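Local coordinates for glycosyl hydrolase family 62 protein (Coprinopsis cinerea, PDB 5B6T) that hydrolyses alpha-L-arabinofuranosidic bonds, probably releasing arabinose side groups from arabinoxylan, with a five-bladed beta-propeller catalytic domain, at residues F5-S10 with C282-L287; I26-V31 with I263-L268; F41-K46 with R81-V86; W141-V146 with F194-V199; Y286-L291 with G307-T312. All blocks are in the same frame, centred on the assembly; numbering follows the deposited sequence.

Interaction 1 (F5-S10 with C282-L287)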
# COMPACT_ATOMS: atom_id res chain seq x y z
N PHE A 5 12.43 15.20 0.61
CA PHE A 5 11.06 15.44 0.18
C PHE A 5 10.36 16.47 1.02
O PHE A 5 10.58 16.60 2.20
CB PHE A 5 10.27 14.11 0.23
CG PHE A 5 10.83 13.10 -0.70
CD1 PHE A 5 10.42 13.06 -2.02
CD2 PHE A 5 11.89 12.29 -0.30
CE1 PHE A 5 11.02 12.17 -2.90
CE2 PHE A 5 12.47 11.41 -1.18
CZ PHE A 5 12.02 11.35 -2.47
N ARG A 6 9.49 17.23 0.36
CA ARG A 6 8.54 18.10 1.02
C ARG A 6 7.18 17.93 0.37
O ARG A 6 7.07 17.75 -0.84
CB ARG A 6 8.99 19.56 0.99
CG ARG A 6 10.12 19.75 1.99
CD ARG A 6 10.39 21.20 2.33
NE ARG A 6 9.17 21.90 2.71
CZ ARG A 6 8.55 21.85 3.88
NH1 ARG A 6 8.99 21.13 4.91
NH2 ARG A 6 7.45 22.58 4.03
N TRP A 7 6.14 18.03 1.19
CA TRP A 7 4.77 17.75 0.74
C TRP A 7 3.80 18.80 1.24
O TRP A 7 4.01 19.44 2.29
CB TRP A 7 4.25 16.41 1.28
CG TRP A 7 5.16 15.25 1.08
CD1 TRP A 7 6.10 14.81 1.95
CD2 TRP A 7 5.20 14.37 -0.05
NE1 TRP A 7 6.73 13.72 1.43
CE2 TRP A 7 6.20 13.42 0.20
CE3 TRP A 7 4.51 14.31 -1.26
CZ2 TRP A 7 6.53 12.40 -0.71
CZ3 TRP A 7 4.80 13.30 -2.16
CH2 TRP A 7 5.81 12.35 -1.87
N SER A 8 2.68 18.90 0.52
CA SER A 8 1.49 19.60 0.97
C SER A 8 0.34 18.60 1.02
O SER A 8 0.06 17.91 0.02
CB SER A 8 1.13 20.75 0.01
OG SER A 8 -0.09 21.35 0.42
N SER A 9 -0.31 18.52 2.17
CA SER A 9 -1.40 17.58 2.38
C SER A 9 -2.75 18.23 2.25
O SER A 9 -2.99 19.34 2.76
CB SER A 9 -1.33 16.94 3.76
OG SER A 9 -2.39 15.97 3.90
N SER A 10 -3.65 17.52 1.59
CA SER A 10 -5.08 17.79 1.67
C SER A 10 -5.60 17.57 3.07
O SER A 10 -4.91 17.02 3.93
CB SER A 10 -5.84 16.86 0.74
OG SER A 10 -5.85 15.53 1.25
N CYS A 282 8.55 12.77 -11.11
CA CYS A 282 8.07 14.15 -11.11
C CYS A 282 6.71 14.25 -10.43
O CYS A 282 5.87 13.34 -10.57
CB CYS A 282 7.87 14.62 -12.55
SG CYS A 282 9.27 14.36 -13.69
N ASN A 283 6.49 15.34 -9.71
CA ASN A 283 5.18 15.63 -9.13
C ASN A 283 4.65 14.42 -8.37
O ASN A 283 3.56 13.94 -8.63
CB ASN A 283 4.16 16.07 -10.20
CG ASN A 283 2.77 16.34 -9.61
OD1 ASN A 283 2.65 16.89 -8.52
ND2 ASN A 283 1.70 15.95 -10.34
N LEU A 284 5.41 13.93 -7.40
CA LEU A 284 4.93 12.77 -6.63
C LEU A 284 3.66 13.15 -5.85
O LEU A 284 3.53 14.26 -5.37
CB LEU A 284 6.00 12.24 -5.66
CG LEU A 284 7.02 11.26 -6.26
CD1 LEU A 284 7.91 11.90 -7.31
CD2 LEU A 284 7.88 10.65 -5.15
N ARG A 285 2.74 12.19 -5.75
CA ARG A 285 1.52 12.33 -4.97
C ARG A 285 1.34 11.03 -4.20
O ARG A 285 1.45 9.95 -4.79
CB ARG A 285 0.32 12.57 -5.88
CG ARG A 285 0.33 13.89 -6.64
CD ARG A 285 -0.87 13.98 -7.58
NE ARG A 285 -0.62 13.35 -8.86
CZ ARG A 285 -1.55 13.08 -9.79
NH1 ARG A 285 -2.85 13.34 -9.58
NH2 ARG A 285 -1.16 12.52 -10.93
N TYR A 286 1.08 11.14 -2.91
CA TYR A 286 0.97 9.97 -2.04
C TYR A 286 -0.39 9.97 -1.40
O TYR A 286 -0.73 10.85 -0.62
CB TYR A 286 2.08 9.93 -0.96
CG TYR A 286 2.32 8.57 -0.34
CD1 TYR A 286 2.80 7.52 -1.10
CD2 TYR A 286 2.09 8.33 1.02
CE1 TYR A 286 3.02 6.27 -0.52
CE2 TYR A 286 2.35 7.11 1.61
CZ TYR A 286 2.78 6.07 0.81
OH TYR A 286 2.99 4.83 1.37
N LEU A 287 -1.17 8.93 -1.71
CA LEU A 287 -2.48 8.73 -1.09
C LEU A 287 -2.23 7.91 0.17
O LEU A 287 -1.64 6.83 0.08
CB LEU A 287 -3.39 7.97 -2.07
CG LEU A 287 -4.83 7.72 -1.59
CD1 LEU A 287 -5.66 8.96 -1.36
CD2 LEU A 287 -5.51 6.81 -2.60
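Trp-7 lays the rim of its six-membered ring against Leu-284, inside the propeller blade that takes strands from both ends of the chain. Strand 7-9 comes from the N-terminus and strand 285-290 from near the C-terminus. Strand 305-311 runs between them, so no backbone hydrogen bond joins these two, and Trp-7 reaches across to the other segment's side chains and backbone. The CA atoms of Trp-7 and Arg-285 stay 8.5 Å apart. Bringing both termini into one blade is one way propellers close their ring.

CG of Trp-7 sits anti to the carbonyl carbon, beside the backbone N (chi1 -50°); beyond it the benzene side of the indole meets Leu-284, whose CB lies 3.8 Å from Trp-7 CH2. The Leu-284 carbonyl comes in at the ring's edge, close to its plane, with O 3.6 Å from Trp-7 CZ3. The two side chains cross obliquely. Further along, the leucine offers its other end to a second aromatic ring: Leu-284 CD2 stands 4.2 Å from Phe-5 CE1. The pyrrole side of Trp-7 has a separate role, its NE1 bonding to the Phe-246 carbonyl.

The ring of Tyr-286 turns off toward the propeller's middle, where its hydroxyl finds Asn-198. Only the root of that side chain is grazed by the indole, Trp-7 CZ3 lying 4.5 Å from Tyr-286 CB.

Interaction 2 (I26-V31 with I263-L268). With CA (calcium ion), chain D.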
# COMPACT_ATOMS: atom_id res chain seq x y z
N ILE A 26 -11.02 3.82 7.30
CA ILE A 26 -10.78 3.46 5.89
C ILE A 26 -9.29 3.55 5.72
O ILE A 26 -8.69 4.56 6.07
CB ILE A 26 -11.50 4.40 4.91
CG1 ILE A 26 -13.00 4.33 5.13
CG2 ILE A 26 -11.13 4.11 3.47
CD1 ILE A 26 -13.63 3.00 4.88
N LYS A 27 -8.67 2.46 5.22
CA LYS A 27 -7.26 2.23 5.43
C LYS A 27 -6.55 1.66 4.20
O LYS A 27 -7.17 1.13 3.29
CB LYS A 27 -7.08 1.24 6.58
CG LYS A 27 -7.58 1.74 7.92
CD LYS A 27 -7.16 0.80 9.04
CE LYS A 27 -5.68 0.91 9.34
NZ LYS A 27 -5.24 -0.18 10.24
N ASP A 28 -5.23 1.75 4.22
CA ASP A 28 -4.36 0.95 3.38
C ASP A 28 -4.67 1.06 1.87
O ASP A 28 -4.77 0.03 1.18
CB ASP A 28 -4.45 -0.54 3.79
CG ASP A 28 -4.44 -0.76 5.29
OD1 ASP A 28 -3.69 -0.07 5.98
OD2 ASP A 28 -5.19 -1.69 5.73
N PRO A 29 -4.79 2.29 1.32
CA PRO A 29 -5.33 2.41 -0.01
C PRO A 29 -4.41 1.95 -1.12
O PRO A 29 -3.19 2.14 -1.04
CB PRO A 29 -5.57 3.94 -0.16
CG PRO A 29 -4.59 4.54 0.80
CD PRO A 29 -4.56 3.60 1.95
N SER A 30 -5.02 1.42 -2.19
CA SER A 30 -4.36 1.21 -3.45
C SER A 30 -5.10 2.03 -4.52
O SER A 30 -6.32 2.16 -4.47
CB SER A 30 -4.41 -0.27 -3.83
OG SER A 30 -3.58 -0.53 -4.95
N VAL A 31 -4.37 2.57 -5.49
CA VAL A 31 -4.97 3.51 -6.42
C VAL A 31 -4.40 3.48 -7.82
O VAL A 31 -3.19 3.47 -8.02
CB VAL A 31 -4.92 4.95 -5.86
CG1 VAL A 31 -3.49 5.37 -5.51
CG2 VAL A 31 -5.59 5.94 -6.79
N ILE A 263 1.66 9.74 9.27
CA ILE A 263 1.63 9.50 7.83
C ILE A 263 1.81 8.01 7.68
O ILE A 263 2.90 7.48 7.92
CB ILE A 263 2.72 10.27 7.04
CG1 ILE A 263 2.75 11.74 7.41
CG2 ILE A 263 2.50 10.06 5.56
CD1 ILE A 263 1.48 12.54 7.12
N SER A 264 0.71 7.33 7.36
CA SER A 264 0.66 5.88 7.42
C SER A 264 0.15 5.24 6.10
O SER A 264 -0.30 5.96 5.20
CB SER A 264 -0.14 5.50 8.69
OG SER A 264 -0.32 4.12 8.90
N HIS A 265 0.28 3.91 6.04
CA HIS A 265 -0.01 3.02 4.91
C HIS A 265 -0.67 3.66 3.72
O HIS A 265 -1.85 3.96 3.75
CB HIS A 265 -0.86 1.85 5.39
CG HIS A 265 -0.85 0.70 4.44
ND1 HIS A 265 -0.80 -0.62 4.84
CD2 HIS A 265 -0.83 0.69 3.09
CE1 HIS A 265 -0.77 -1.39 3.77
NE2 HIS A 265 -0.80 -0.62 2.69
N GLY A 266 0.13 3.91 2.68
CA GLY A 266 -0.33 4.58 1.49
C GLY A 266 0.19 4.00 0.19
O GLY A 266 0.72 2.88 0.12
N GLU A 267 0.03 4.79 -0.89
CA GLU A 267 0.50 4.43 -2.23
C GLU A 267 0.75 5.69 -3.02
O GLU A 267 -0.02 6.68 -2.88
CB GLU A 267 -0.50 3.56 -3.01
CG GLU A 267 -0.14 2.07 -3.05
CD GLU A 267 -1.00 1.24 -3.96
OE1 GLU A 267 -1.41 1.76 -5.02
OE2 GLU A 267 -1.30 0.06 -3.61
N LEU A 268 1.78 5.64 -3.87
CA LEU A 268 2.05 6.74 -4.79
C LEU A 268 1.14 6.65 -6.01
O LEU A 268 0.77 5.56 -6.48
CB LEU A 268 3.51 6.74 -5.29
CG LEU A 268 4.61 7.25 -4.34
CD1 LEU A 268 5.99 6.94 -4.93
CD2 LEU A 268 4.48 8.75 -4.09
CA CA D . -0.69 -1.18 0.62
O HOH W 1 -2.79 -1.71 0.68
O HOH W 2 1.34 -0.50 0.64
O HOH W 3 -0.76 -1.68 -1.40
O HOH W 4 -0.08 -3.10 1.06
O HOH W 5 -1.14 0.80 0.11
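Glu-267 and His-265 press against Asp-28 and Ser-30 where strands 29-31 and 266-268, from different blades, run side by side, 5.8 Å apart and 19° from parallel. Glu-267 reaches over with its chain extended beyond CG and offers both carboxylate oxygens. OE2 takes the Ser-30 hydroxyl on its syn side, OG to OE2 being 2.7 Å. OE1 receives the backbone N of Val-31 at 3.1 Å, from well above the carboxylate plane. Arg-270 forms a salt bridge with the same OE1, and Ser-30 OG also hydrogen-bonds Val-86 N.

His-265 carries CG anti to its backbone N (chi1 -162°), and Asp-28 lies over one face of the imidazole, CB 3.6 Å above its centre in a CH-pi contact. The carboxylate leans over the CG-ND1 side, its plane 44° from the ring's, with Asp-28 OD1 3.2 Å from His-265 ND1, too poorly angled for a hydrogen bond; OD2 hydrogen-bonds Ser-43 OG. His-265 NE2 binds the calcium ion at 2.1 Å.

Five waters complete the six ligands, leaving NE2 the one protein atom among them. The second shell comes from both segments: one of these waters donates to Asp-28 O at 2.7 Å, another to Glu-267 OE2 at 2.9 Å. A calcium ion held where blades converge by one histidine and a shell of waters is characteristic of the five-bladed GH62 propeller, probably next to its substrate pocket.

Interaction 3 (F41-K46 with R81-V86)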
# COMPACT_ATOMS: atom_id res chain seq x y z
N PHE A 41 -8.99 1.12 -3.92
CA PHE A 41 -9.35 -0.03 -3.08
C PHE A 41 -8.79 0.22 -1.71
O PHE A 41 -7.68 0.71 -1.58
CB PHE A 41 -8.75 -1.31 -3.67
CG PHE A 41 -9.28 -1.65 -5.02
CD1 PHE A 41 -8.85 -0.98 -6.16
CD2 PHE A 41 -10.26 -2.62 -5.15
CE1 PHE A 41 -9.41 -1.26 -7.40
CE2 PHE A 41 -10.77 -2.93 -6.39
CZ PHE A 41 -10.33 -2.27 -7.51
N ALA A 42 -9.57 -0.10 -0.66
CA ALA A 42 -9.13 0.19 0.69
C ALA A 42 -9.63 -0.89 1.63
O ALA A 42 -10.62 -1.57 1.30
CB ALA A 42 -9.65 1.56 1.12
N SER A 43 -8.96 -1.02 2.77
CA SER A 43 -9.49 -1.82 3.88
C SER A 43 -10.60 -1.08 4.60
O SER A 43 -10.48 0.10 4.87
CB SER A 43 -8.41 -2.13 4.92
OG SER A 43 -7.28 -2.70 4.31
N THR A 44 -11.68 -1.78 4.93
CA THR A 44 -12.60 -1.32 5.98
C THR A 44 -12.14 -1.90 7.31
O THR A 44 -11.81 -3.10 7.38
CB THR A 44 -14.05 -1.73 5.68
OG1 THR A 44 -14.19 -3.17 5.66
CG2 THR A 44 -14.49 -1.20 4.34
N ALA A 45 -12.10 -1.08 8.36
CA ALA A 45 -11.60 -1.49 9.64
C ALA A 45 -12.52 -1.12 10.77
O ALA A 45 -12.99 0.05 10.88
CB ALA A 45 -10.23 -0.90 9.91
N LYS A 46 -12.75 -2.10 11.64
CA LYS A 46 -13.46 -1.90 12.89
C LYS A 46 -13.04 -2.99 13.88
O LYS A 46 -12.38 -3.94 13.49
CB LYS A 46 -14.99 -1.90 12.67
CG LYS A 46 -15.51 -3.07 11.84
CD LYS A 46 -17.02 -3.00 11.70
CE LYS A 46 -17.51 -4.08 10.76
NZ LYS A 46 -18.99 -4.16 10.71
N ARG A 81 -10.32 -9.84 4.98
CA ARG A 81 -9.42 -9.46 3.88
C ARG A 81 -8.95 -8.05 4.21
O ARG A 81 -9.73 -7.23 4.69
CB ARG A 81 -10.12 -9.44 2.50
CG ARG A 81 -10.60 -10.79 1.99
CD ARG A 81 -12.05 -11.02 2.36
NE ARG A 81 -12.63 -12.20 1.72
CZ ARG A 81 -12.41 -13.45 2.09
NH1 ARG A 81 -11.63 -13.74 3.14
NH2 ARG A 81 -13.04 -14.43 1.47
N ALA A 82 -7.68 -7.76 3.94
CA ALA A 82 -7.14 -6.43 4.25
C ALA A 82 -5.93 -6.08 3.39
O ALA A 82 -5.21 -6.96 2.93
CB ALA A 82 -6.77 -6.30 5.71
N ALA A 83 -5.76 -4.77 3.21
CA ALA A 83 -4.56 -4.16 2.61
C ALA A 83 -4.36 -4.54 1.15
O ALA A 83 -3.48 -5.35 0.79
CB ALA A 83 -3.31 -4.40 3.47
N PRO A 84 -5.17 -3.95 0.28
CA PRO A 84 -5.18 -4.35 -1.11
C PRO A 84 -4.09 -3.68 -1.97
O PRO A 84 -3.59 -2.59 -1.64
CB PRO A 84 -6.56 -3.90 -1.57
CG PRO A 84 -6.82 -2.66 -0.77
CD PRO A 84 -6.19 -2.91 0.56
N GLN A 85 -3.77 -4.31 -3.11
CA GLN A 85 -2.93 -3.74 -4.15
C GLN A 85 -3.54 -4.13 -5.47
O GLN A 85 -3.65 -5.31 -5.75
CB GLN A 85 -1.49 -4.29 -4.09
CG GLN A 85 -0.61 -3.66 -5.17
CD GLN A 85 0.60 -4.49 -5.51
OE1 GLN A 85 0.63 -5.70 -5.32
NE2 GLN A 85 1.59 -3.84 -6.09
N VAL A 86 -3.93 -3.15 -6.28
CA VAL A 86 -4.48 -3.41 -7.60
C VAL A 86 -3.48 -3.13 -8.72
O VAL A 86 -2.77 -2.13 -8.67
CB VAL A 86 -5.80 -2.61 -7.86
CG1 VAL A 86 -5.57 -1.10 -7.91
CG2 VAL A 86 -6.49 -3.09 -9.14
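Ser-43 supplies the polar link between these strands, receiving the backbone N of Ala-83 on its hydroxyl. The bond from Ala-83 N to Ser-43 OG is 2.8 Å long and fairly straight, 158° at the hydrogen. With OG anti to its own carbonyl carbon (chi1 -53°), the hydroxyl faces the Ala-83 amide. The hydroxyl has a second partner beyond the two strands, since OG also hydrogen-bonds the carboxylate of Asp-28; the serine is thus gripped between a backbone amide and an acid.

Apolar packing fills the rest. The Pro-84 ring lies against the backbone and CB of Phe-41, with Pro-84 CG 3.7 Å from Phe-41 CB and 3.6 Å from Phe-41 O. Beyond it the Val-86 and Phe-41 side chains cross at about a right angle: Val-86 CG1 is 3.7 Å from Phe-41 CD1, and CG2 reaches CE1. Tyr-54 touches the same ring from strand 49-57.

No backbone hydrogen bonds join the strands, although their axes come within 5.6 Å and run antiparallel. They belong to separate sheets, strand 37-46 second in its blade and strand 82-89 at the inner margin of the next. Side chains wedged between neighbouring four-stranded antiparallel blades in this way are how a beta-propeller packs round its axis.

Interaction 4 (W141-V146 with F194-V199)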
# COMPACT_ATOMS: atom_id res chain seq x y z
N TRP A 141 1.57 -11.44 9.57
CA TRP A 141 1.98 -11.50 8.18
C TRP A 141 1.05 -10.63 7.34
O TRP A 141 -0.12 -10.99 7.11
CB TRP A 141 1.97 -12.95 7.73
CG TRP A 141 2.54 -13.17 6.38
CD1 TRP A 141 3.49 -12.43 5.74
CD2 TRP A 141 2.27 -14.28 5.54
NE1 TRP A 141 3.80 -12.99 4.53
CE2 TRP A 141 3.05 -14.13 4.37
CE3 TRP A 141 1.42 -15.38 5.64
CZ2 TRP A 141 3.01 -15.04 3.33
CZ3 TRP A 141 1.38 -16.28 4.59
CH2 TRP A 141 2.18 -16.11 3.46
N VAL A 142 1.58 -9.49 6.88
CA VAL A 142 0.76 -8.43 6.33
C VAL A 142 1.40 -7.75 5.13
O VAL A 142 2.58 -7.88 4.88
CB VAL A 142 0.41 -7.36 7.41
CG1 VAL A 142 -0.40 -8.02 8.53
CG2 VAL A 142 1.62 -6.59 7.93
N ASP A 143 0.54 -7.03 4.40
CA ASP A 143 0.95 -6.00 3.43
C ASP A 143 1.71 -6.57 2.24
O ASP A 143 2.92 -6.35 2.06
CB ASP A 143 1.68 -4.85 4.14
CG ASP A 143 0.82 -4.22 5.22
OD1 ASP A 143 -0.41 -4.35 5.13
OD2 ASP A 143 1.36 -3.56 6.14
N MET A 144 0.95 -7.31 1.46
CA MET A 144 1.45 -8.08 0.33
C MET A 144 1.56 -7.17 -0.88
O MET A 144 0.60 -6.48 -1.23
CB MET A 144 0.46 -9.22 0.02
CG MET A 144 0.02 -10.01 1.24
SD MET A 144 1.39 -10.83 2.05
CE MET A 144 0.58 -11.41 3.55
N TRP A 145 2.72 -7.20 -1.54
CA TRP A 145 3.00 -6.31 -2.66
C TRP A 145 3.72 -7.01 -3.79
O TRP A 145 4.82 -7.56 -3.58
CB TRP A 145 3.83 -5.12 -2.15
CG TRP A 145 4.15 -4.12 -3.21
CD1 TRP A 145 5.19 -4.16 -4.12
CD2 TRP A 145 3.45 -2.91 -3.48
NE1 TRP A 145 5.13 -3.08 -4.94
CE2 TRP A 145 4.09 -2.28 -4.56
CE3 TRP A 145 2.35 -2.29 -2.91
CZ2 TRP A 145 3.64 -1.06 -5.10
CZ3 TRP A 145 1.90 -1.11 -3.44
CH2 TRP A 145 2.55 -0.49 -4.51
N VAL A 146 3.16 -6.94 -4.99
CA VAL A 146 3.76 -7.49 -6.21
C VAL A 146 4.37 -6.39 -7.06
O VAL A 146 3.78 -5.34 -7.26
CB VAL A 146 2.70 -8.28 -7.04
CG1 VAL A 146 3.24 -8.63 -8.43
CG2 VAL A 146 2.21 -9.51 -6.30
N PHE A 194 8.53 -1.48 9.99
CA PHE A 194 7.36 -2.09 10.63
C PHE A 194 6.41 -2.79 9.68
O PHE A 194 6.17 -3.98 9.81
CB PHE A 194 6.64 -1.07 11.50
CG PHE A 194 5.63 -1.69 12.42
CD1 PHE A 194 6.04 -2.56 13.43
CD2 PHE A 194 4.29 -1.41 12.30
CE1 PHE A 194 5.10 -3.16 14.26
CE2 PHE A 194 3.36 -1.99 13.14
CZ PHE A 194 3.75 -2.87 14.11
N GLU A 195 5.85 -2.07 8.71
CA GLU A 195 4.93 -2.72 7.76
C GLU A 195 4.74 -1.82 6.54
O GLU A 195 5.47 -0.83 6.38
CB GLU A 195 3.60 -3.02 8.45
CG GLU A 195 2.87 -1.79 8.96
CD GLU A 195 1.70 -2.06 9.89
OE1 GLU A 195 1.34 -3.21 10.19
OE2 GLU A 195 1.06 -1.10 10.38
N ALA A 196 3.84 -2.22 5.65
CA ALA A 196 3.34 -1.36 4.57
C ALA A 196 4.44 -0.93 3.61
O ALA A 196 4.61 0.25 3.31
CB ALA A 196 2.62 -0.15 5.14
N ALA A 197 5.07 -1.92 2.99
CA ALA A 197 6.00 -1.66 1.89
C ALA A 197 5.27 -1.16 0.62
O ALA A 197 4.15 -1.54 0.33
CB ALA A 197 6.81 -2.90 1.56
N ASN A 198 5.96 -0.28 -0.11
CA ASN A 198 5.70 -0.03 -1.53
C ASN A 198 7.00 -0.20 -2.28
O ASN A 198 8.07 0.18 -1.80
CB ASN A 198 5.22 1.40 -1.84
CG ASN A 198 4.01 1.85 -1.03
OD1 ASN A 198 4.15 2.74 -0.18
ND2 ASN A 198 2.83 1.34 -1.35
N VAL A 199 6.91 -0.80 -3.46
CA VAL A 199 8.06 -0.97 -4.34
C VAL A 199 7.67 -0.58 -5.77
O VAL A 199 6.72 -1.10 -6.32
CB VAL A 199 8.64 -2.39 -4.30
CG1 VAL A 199 10.00 -2.41 -5.01
CG2 VAL A 199 8.77 -2.85 -2.87
O HOH W 6 4.94 -4.79 3.27
O HOH W 7 2.58 -3.64 0.98
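Trp-145 NE1 donates to the Val-199 carbonyl at 2.9 Å, reaching O in the carbonyl plane on a lone pair; the hydrogen bond is bent, 131° at the hydrogen, and O sits 21° out of the indole plane. CG lies anti to the backbone N (chi1 -179°), and beyond it the indole spreads over strand 195-199, with Asn-198 CA 4.0 Å above the centre of the six-membered ring. The Asn-198 amide stands almost upright to the indole, its ND2 3.4 Å from Trp-145 CZ3, while ND2 bonds to Gly-266 O and OD1 to the hydroxyl of Tyr-286.

The strands run nearly parallel as strands of successive propeller blades, both near the axis, too far apart for direct backbone pairing, so water takes its place. One water donates to Asp-143 O at 2.8 Å and accepts from Ala-197 N at 2.9 Å. A second bridges the Asp-143 carbonyl, weakly, to Ala-197 O.

Asp-143 OD2 receives the Ala-196 amide at 2.9 Å in a weak bond, strongly bent. Its other oxygen, OD1, hydrogen-bonds a glycerol molecule, probably from the crystallisation liquor. Glu-195 starts the neighbouring strand at a classic beta bulge, where it and Phe-194 both face Glu-213. Its OE2 forms a salt bridge with Arg-221, and a lead ion lies about 3 Å from the nearest atom of the Glu-195 side chain.

Interaction 5 (Y286-L291 with G307-T312)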
# COMPACT_ATOMS: atom_id res chain seq x y z
N TYR A 286 1.08 11.14 -2.91
CA TYR A 286 0.97 9.97 -2.04
C TYR A 286 -0.39 9.97 -1.40
O TYR A 286 -0.73 10.85 -0.62
CB TYR A 286 2.08 9.93 -0.96
CG TYR A 286 2.32 8.57 -0.34
CD1 TYR A 286 2.80 7.52 -1.10
CD2 TYR A 286 2.09 8.33 1.02
CE1 TYR A 286 3.02 6.27 -0.52
CE2 TYR A 286 2.35 7.11 1.61
CZ TYR A 286 2.78 6.07 0.81
OH TYR A 286 2.99 4.83 1.37
N LEU A 287 -1.17 8.93 -1.71
CA LEU A 287 -2.48 8.73 -1.09
C LEU A 287 -2.23 7.91 0.17
O LEU A 287 -1.64 6.83 0.08
CB LEU A 287 -3.39 7.97 -2.07
CG LEU A 287 -4.83 7.72 -1.59
CD1 LEU A 287 -5.66 8.96 -1.36
CD2 LEU A 287 -5.51 6.81 -2.60
N TYR A 288 -2.61 8.43 1.32
CA TYR A 288 -2.17 7.84 2.59
C TYR A 288 -3.32 7.84 3.58
O TYR A 288 -4.38 8.45 3.34
CB TYR A 288 -0.98 8.64 3.12
CG TYR A 288 -1.35 9.98 3.72
CD1 TYR A 288 -1.61 11.10 2.92
CD2 TYR A 288 -1.41 10.15 5.09
CE1 TYR A 288 -1.94 12.32 3.47
CE2 TYR A 288 -1.75 11.36 5.65
CZ TYR A 288 -2.02 12.45 4.83
OH TYR A 288 -2.31 13.69 5.40
N GLN A 289 -3.11 7.18 4.71
CA GLN A 289 -4.03 7.24 5.82
C GLN A 289 -3.46 8.03 6.98
O GLN A 289 -2.28 7.88 7.36
CB GLN A 289 -4.44 5.84 6.32
CG GLN A 289 -3.29 4.98 6.84
CD GLN A 289 -3.69 3.59 7.24
OE1 GLN A 289 -4.67 3.01 6.74
NE2 GLN A 289 -2.91 3.01 8.16
N GLY A 290 -4.33 8.87 7.56
CA GLY A 290 -4.02 9.68 8.73
C GLY A 290 -5.17 9.61 9.70
O GLY A 290 -6.21 9.02 9.42
N LEU A 291 -4.98 10.21 10.87
CA LEU A 291 -6.04 10.25 11.87
C LEU A 291 -5.81 11.37 12.87
O LEU A 291 -4.72 11.93 12.99
CB LEU A 291 -6.20 8.91 12.59
CG LEU A 291 -5.26 8.61 13.77
CD1 LEU A 291 -5.68 7.31 14.37
CD2 LEU A 291 -3.80 8.55 13.37
N GLY A 307 -6.06 10.84 2.96
CA GLY A 307 -5.69 12.13 2.39
C GLY A 307 -4.65 12.00 1.29
O GLY A 307 -4.20 10.87 0.97
N LEU A 308 -4.29 13.13 0.70
CA LEU A 308 -3.39 13.12 -0.45
C LEU A 308 -2.28 14.13 -0.24
O LEU A 308 -2.57 15.31 -0.02
CB LEU A 308 -4.15 13.49 -1.71
CG LEU A 308 -3.40 13.36 -3.03
CD1 LEU A 308 -3.03 11.91 -3.31
CD2 LEU A 308 -4.21 13.91 -4.19
N LEU A 309 -1.04 13.64 -0.30
CA LEU A 309 0.13 14.50 -0.28
C LEU A 309 0.51 14.85 -1.71
O LEU A 309 0.56 13.98 -2.54
CB LEU A 309 1.32 13.77 0.35
CG LEU A 309 1.19 13.19 1.74
CD1 LEU A 309 2.51 12.61 2.19
CD2 LEU A 309 0.73 14.24 2.74
N THR A 310 0.81 16.12 -1.96
CA THR A 310 1.34 16.58 -3.23
C THR A 310 2.75 17.13 -3.01
O THR A 310 2.97 17.94 -2.13
CB THR A 310 0.43 17.68 -3.81
OG1 THR A 310 -0.88 17.15 -4.05
CG2 THR A 310 0.98 18.20 -5.10
N GLN A 311 3.71 16.62 -3.76
CA GLN A 311 5.10 17.03 -3.54
C GLN A 311 5.28 18.51 -3.89
O GLN A 311 4.80 18.96 -4.95
CB GLN A 311 6.03 16.19 -4.41
CG GLN A 311 7.50 16.51 -4.27
CD GLN A 311 8.36 15.69 -5.20
OE1 GLN A 311 7.90 15.22 -6.23
NE2 GLN A 311 9.64 15.56 -4.85
N THR A 312 5.96 19.24 -3.00
CA THR A 312 6.26 20.65 -3.21
C THR A 312 7.71 20.93 -3.58
O THR A 312 8.03 22.09 -3.91
CB THR A 312 5.87 21.49 -1.98
OG1 THR A 312 6.63 21.05 -0.85
CG2 THR A 312 4.40 21.35 -1.70
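Leu-309 pushes its CD2 against the ring of Tyr-288, 3.4 Å from CE1, the two side chains crossing at about a right angle. Tyr-286 flanks the same leucine, CB to CB 4.1 Å. All three side chains lie on one face of the sheet. Gly-307 sits on that face too, and having no side chain it lets the Tyr-288 ring pass close over its backbone: Gly-307 N is beneath a ring face, and Tyr-288 CE1 is 3.5 Å from Gly-307 C. CG of Tyr-288 lies between its own backbone N and carbonyl carbon (chi1 75°), and the end of the ring comes nearer the partner strand. On the other face Leu-287 CB meets Leu-308 CD1 at 4.1 Å.

These are adjacent antiparallel strands, 285-290 and 305-311, inside the five-stranded mixed blade of the propeller. Tyr-286 with Leu-309 and Tyr-288 with Gly-307 are hydrogen-bonded pairs; Leu-287 with Leu-308 between them is a non-hydrogen-bonded one. Leu-309 N gives Tyr-286 O a nearly straight bond of 2.8 Å, and Tyr-286 N returns one to Leu-309 O. Tyr-288 N and Gly-307 O are 2.9 Å apart, with Gly-307 N donating back to Tyr-288 O. At the polar end, the Tyr-288 hydroxyl hydrogen-bonds Ser-9 OG on strand 7-9.

How the interactions relate
Interactions 1 and 5 lie in the same blade, centres about 6 Å apart, sharing Tyr-286 and Leu-287. Interaction 2 joins that blade through Leu-287 N and Glu-267 O, 2.8 Å apart, and carries it to the calcium ion on the propeller axis. Interactions 2, 3 and 4 then surround the central pocket where calcium, lead and glycerol are bound. Asp-28 OD2 and Ser-43 OG, 2.7 Å apart, connect 2 with 3; Gln-85 OE1 and Val-146 N, 2.8 Å apart, connect 3 with 4; His-265 CE1 packs 3.3 Å from Asp-143 OD1, bringing 4 back to 2. Interaction 3 does not touch 1 or 5, staying about 7 Å from each at the nearest atoms.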